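PDB 5EJJ: Ufm1-specific protease from Caenorhabditis elegans, which is a thiol protease that recognises the ubiquitin-like modifier ufm-1 and hydrolyses the peptide bond at its C-terminal glycine, and is required for localising certain odorant receptors to cilia. Local coordinates for residues R161-I173 / K197-T209. Residues are numbered along the deposited sequence; the frame is centred on the assembly and turned at random.
Sequences RFTYLNAEHGLVI and KDVIEFTAMQSLT
F202 meets Y164, N166, L171 and I173 with its ring. Its CZ touches I173 CD1 at 3.5 Å, and CE2 lies 4.0 Å from L171 CB. The I173 and F202 side chains cross at about a right angle. F202 CD2 packs 3.9 Å from Y164 CB, while N166 CB sits over one face of the ring. F202 CG is anti to its own carbonyl carbon (chi1 -62°), which carries the ring across strand 163-166 to strand 171-173. With an alanine in place of F202 the ring is gone, and I173 CD1 and L171 CB would probably be left without their aromatic partner, opening a gap between the strands. Beside it, the N166 amide reaches across to strand 199-205. ND2 donates to E201 O at 2.9 Å, nearly straight, with the carbonyl oxygen close to the amide plane. N166 CG is anti to the backbone N (chi1 177°), and this extends the amide toward E201.

The backbones pair as antiparallel strands. T163 and M205 form one hydrogen-bonded pair, with M205 N to T163 O at 2.8 Å. L165 and T203 form the next. Y164 and A204 are the non-hydrogen-bonded pair between them, and A204 CB lies 3.7 Å from Y164 CD2. On the other face, M205 CE rests 3.7 Å from L165 CB and also touches T163 CG2.

Strands 163-166 and 171-173 form a beta hairpin, with a G1 bulge where G170 and L171 face N166. G170 takes a positive phi, which by itself favours glycine. The hairpin lies at one side of a five-stranded mixed sheet. Strand 199-205 joins it to strand 127-139, through backbone bonds of I200 and F202 to V130. Helix 253-280 covers the Y164 and I173 face, with S260 and Y257 touching them. F189 of helix 187-190 packs on L171 and I200.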
# COMPACT_ATOMS: atom_id res chain seq x y z
N ARG A 161 25.31 6.28 -15.67
CA ARG A 161 25.93 7.59 -15.66
C ARG A 161 25.08 8.65 -14.92
O ARG A 161 25.49 9.81 -14.79
CB ARG A 161 26.24 8.00 -17.11
CG ARG A 161 27.25 9.17 -17.29
CD ARG A 161 28.71 8.88 -16.81
NE ARG A 161 29.67 9.87 -17.32
CZ ARG A 161 29.92 11.06 -16.77
NH1 ARG A 161 29.29 11.43 -15.66
NH2 ARG A 161 30.81 11.89 -17.33
N PHE A 162 23.92 8.26 -14.41
CA PHE A 162 23.10 9.20 -13.65
C PHE A 162 23.69 9.42 -12.26
O PHE A 162 24.43 8.59 -11.73
CB PHE A 162 21.69 8.70 -13.48
CG PHE A 162 20.95 8.50 -14.76
CD1 PHE A 162 21.42 9.02 -15.95
CD2 PHE A 162 19.76 7.78 -14.78
CE1 PHE A 162 20.71 8.83 -17.13
CE2 PHE A 162 19.05 7.59 -15.95
CZ PHE A 162 19.53 8.11 -17.12
N THR A 163 23.33 10.54 -11.65
CA THR A 163 23.79 10.92 -10.33
C THR A 163 22.58 11.37 -9.53
O THR A 163 21.70 12.06 -10.05
CB THR A 163 24.78 12.07 -10.43
OG1 THR A 163 25.97 11.60 -11.06
CG2 THR A 163 25.13 12.66 -9.05
N TYR A 164 22.50 10.96 -8.27
CA TYR A 164 21.36 11.34 -7.46
C TYR A 164 21.86 12.15 -6.28
O TYR A 164 22.84 11.78 -5.63
CB TYR A 164 20.56 10.11 -7.00
CG TYR A 164 20.14 9.17 -8.11
CD1 TYR A 164 21.00 8.18 -8.56
CD2 TYR A 164 18.88 9.29 -8.72
CE1 TYR A 164 20.64 7.33 -9.58
CE2 TYR A 164 18.51 8.44 -9.75
CZ TYR A 164 19.39 7.47 -10.16
OH TYR A 164 19.03 6.61 -11.16
N LEU A 165 21.17 13.24 -6.00
CA LEU A 165 21.69 14.21 -5.08
C LEU A 165 20.62 14.70 -4.12
O LEU A 165 19.53 15.08 -4.56
CB LEU A 165 22.24 15.37 -5.88
CG LEU A 165 23.13 16.31 -5.09
CD1 LEU A 165 24.56 15.70 -5.02
CD2 LEU A 165 23.06 17.72 -5.69
N ASN A 166 20.91 14.68 -2.82
CA ASN A 166 20.04 15.30 -1.82
C ASN A 166 20.83 16.43 -1.20
O ASN A 166 21.89 16.20 -0.61
CB ASN A 166 19.61 14.32 -0.73
CG ASN A 166 18.76 14.99 0.37
OD1 ASN A 166 19.28 15.74 1.19
ND2 ASN A 166 17.46 14.72 0.38
N ALA A 167 20.33 17.66 -1.32
CA ALA A 167 21.11 18.82 -0.90
C ALA A 167 20.95 19.14 0.59
O ALA A 167 21.93 19.51 1.24
CB ALA A 167 20.77 20.03 -1.75
N GLU A 168 19.74 18.98 1.11
CA GLU A 168 19.45 19.18 2.54
C GLU A 168 20.26 18.27 3.47
O GLU A 168 20.19 18.40 4.68
CB GLU A 168 17.95 18.96 2.79
CG GLU A 168 17.43 19.45 4.16
CD GLU A 168 16.10 18.81 4.54
OE1 GLU A 168 15.59 17.99 3.74
OE2 GLU A 168 15.56 19.11 5.64
N HIS A 169 21.01 17.33 2.93
CA HIS A 169 21.79 16.44 3.76
C HIS A 169 23.14 16.14 3.14
O HIS A 169 23.93 15.39 3.71
CB HIS A 169 21.05 15.14 4.01
CG HIS A 169 19.77 15.30 4.77
ND1 HIS A 169 19.73 15.35 6.14
CD2 HIS A 169 18.49 15.39 4.35
CE1 HIS A 169 18.48 15.48 6.54
NE2 HIS A 169 17.70 15.50 5.47
N GLY A 170 23.40 16.70 1.97
CA GLY A 170 24.70 16.51 1.34
C GLY A 170 24.98 15.06 1.00
O GLY A 170 26.05 14.50 1.27
N LEU A 171 23.97 14.44 0.39
CA LEU A 171 24.01 13.05 0.00
C LEU A 171 24.18 12.96 -1.50
O LEU A 171 23.48 13.65 -2.26
CB LEU A 171 22.71 12.38 0.43
CG LEU A 171 22.55 12.35 1.94
CD1 LEU A 171 21.27 11.64 2.33
CD2 LEU A 171 23.76 11.65 2.49
N VAL A 172 25.09 12.10 -1.93
CA VAL A 172 25.26 11.89 -3.35
C VAL A 172 25.39 10.39 -3.67
O VAL A 172 26.24 9.69 -3.11
CB VAL A 172 26.42 12.76 -3.95
CG1 VAL A 172 27.70 12.57 -3.18
CG2 VAL A 172 26.66 12.46 -5.40
N ILE A 173 24.50 9.90 -4.53
CA ILE A 173 24.68 8.56 -5.10
C ILE A 173 25.10 8.68 -6.57
O ILE A 173 24.48 9.41 -7.35
CB ILE A 173 23.42 7.69 -4.96
CG1 ILE A 173 22.98 7.64 -3.51
CG2 ILE A 173 23.69 6.26 -5.46
CD1 ILE A 173 21.53 7.34 -3.37
N LYS A 197 6.79 4.88 4.26
CA LYS A 197 6.72 6.24 4.75
C LYS A 197 8.05 6.87 5.16
O LYS A 197 8.11 8.07 5.42
CB LYS A 197 5.72 6.35 5.90
CG LYS A 197 6.12 5.59 7.16
CD LYS A 197 5.09 5.77 8.30
CE LYS A 197 5.45 6.96 9.19
NZ LYS A 197 6.63 6.69 10.08
N ASP A 198 9.13 6.10 5.23
CA ASP A 198 10.42 6.74 5.48
C ASP A 198 11.17 6.91 4.16
O ASP A 198 11.75 5.96 3.61
CB ASP A 198 11.24 5.98 6.52
CG ASP A 198 10.46 5.75 7.79
OD1 ASP A 198 9.41 6.43 7.95
OD2 ASP A 198 10.86 4.90 8.62
N VAL A 199 11.16 8.15 3.66
CA VAL A 199 11.51 8.45 2.28
C VAL A 199 12.62 9.48 2.21
O VAL A 199 12.44 10.59 2.67
CB VAL A 199 10.30 9.07 1.57
CG1 VAL A 199 10.64 9.40 0.17
CG2 VAL A 199 9.14 8.12 1.59
N ILE A 200 13.76 9.10 1.63
CA ILE A 200 14.83 10.04 1.28
C ILE A 200 14.70 10.47 -0.21
O ILE A 200 15.03 9.69 -1.12
CB ILE A 200 16.23 9.38 1.46
CG1 ILE A 200 16.32 8.69 2.80
CG2 ILE A 200 17.36 10.38 1.32
CD1 ILE A 200 16.18 7.20 2.70
N GLU A 201 14.22 11.69 -0.46
CA GLU A 201 14.06 12.20 -1.83
C GLU A 201 15.35 12.74 -2.45
O GLU A 201 16.04 13.52 -1.82
CB GLU A 201 13.02 13.30 -1.83
CG GLU A 201 12.72 13.90 -3.18
CD GLU A 201 11.34 14.57 -3.23
OE1 GLU A 201 11.24 15.68 -3.80
OE2 GLU A 201 10.35 13.98 -2.69
N PHE A 202 15.67 12.34 -3.69
CA PHE A 202 16.84 12.88 -4.43
C PHE A 202 16.48 13.58 -5.73
O PHE A 202 15.38 13.42 -6.28
CB PHE A 202 17.84 11.80 -4.81
CG PHE A 202 18.46 11.09 -3.66
CD1 PHE A 202 17.71 10.20 -2.90
CD2 PHE A 202 19.81 11.23 -3.39
CE1 PHE A 202 18.30 9.48 -1.86
CE2 PHE A 202 20.42 10.53 -2.35
CZ PHE A 202 19.66 9.65 -1.59
N THR A 203 17.43 14.36 -6.24
CA THR A 203 17.28 14.96 -7.56
C THR A 203 18.14 14.17 -8.53
O THR A 203 19.33 13.95 -8.27
CB THR A 203 17.70 16.42 -7.56
OG1 THR A 203 16.68 17.19 -6.91
CG2 THR A 203 17.82 16.91 -8.99
N ALA A 204 17.55 13.69 -9.62
CA ALA A 204 18.31 12.86 -10.55
C ALA A 204 18.91 13.73 -11.65
O ALA A 204 18.23 14.61 -12.21
CB ALA A 204 17.46 11.74 -11.13
N MET A 205 20.18 13.49 -11.93
CA MET A 205 20.94 14.38 -12.78
C MET A 205 21.80 13.62 -13.76
O MET A 205 22.02 12.43 -13.61
CB MET A 205 21.80 15.27 -11.91
CG MET A 205 20.95 16.18 -11.09
SD MET A 205 21.87 17.22 -9.99
CE MET A 205 23.11 16.06 -9.40
N GLN A 206 22.30 14.33 -14.75
CA GLN A 206 23.12 13.71 -15.77
C GLN A 206 24.19 14.71 -16.21
O GLN A 206 24.01 15.94 -16.07
CB GLN A 206 22.20 13.40 -16.92
CG GLN A 206 22.76 12.60 -18.00
CD GLN A 206 21.78 12.48 -19.12
OE1 GLN A 206 20.84 13.27 -19.23
NE2 GLN A 206 21.98 11.47 -19.97
N SER A 207 25.30 14.19 -16.73
CA SER A 207 26.36 15.03 -17.30
C SER A 207 25.82 15.92 -18.44
O SER A 207 24.99 15.47 -19.24
CB SER A 207 27.50 14.13 -17.81
OG SER A 207 28.50 14.85 -18.50
N LEU A 208 26.26 17.18 -18.49
CA LEU A 208 25.85 18.10 -19.56
C LEU A 208 26.56 17.78 -20.88
O LEU A 208 26.18 18.27 -21.94
CB LEU A 208 26.07 19.56 -19.19
CG LEU A 208 25.02 20.24 -18.30
CD1 LEU A 208 25.31 21.70 -18.15
CD2 LEU A 208 23.67 20.09 -18.90
N THR A 209 27.59 16.96 -20.81
CA THR A 209 28.15 16.42 -22.04
C THR A 209 27.43 15.10 -22.39
O THR A 209 28.04 14.05 -22.55
CB THR A 209 29.69 16.28 -21.95
OG1 THR A 209 30.06 15.48 -20.81
CG2 THR A 209 30.30 17.67 -21.78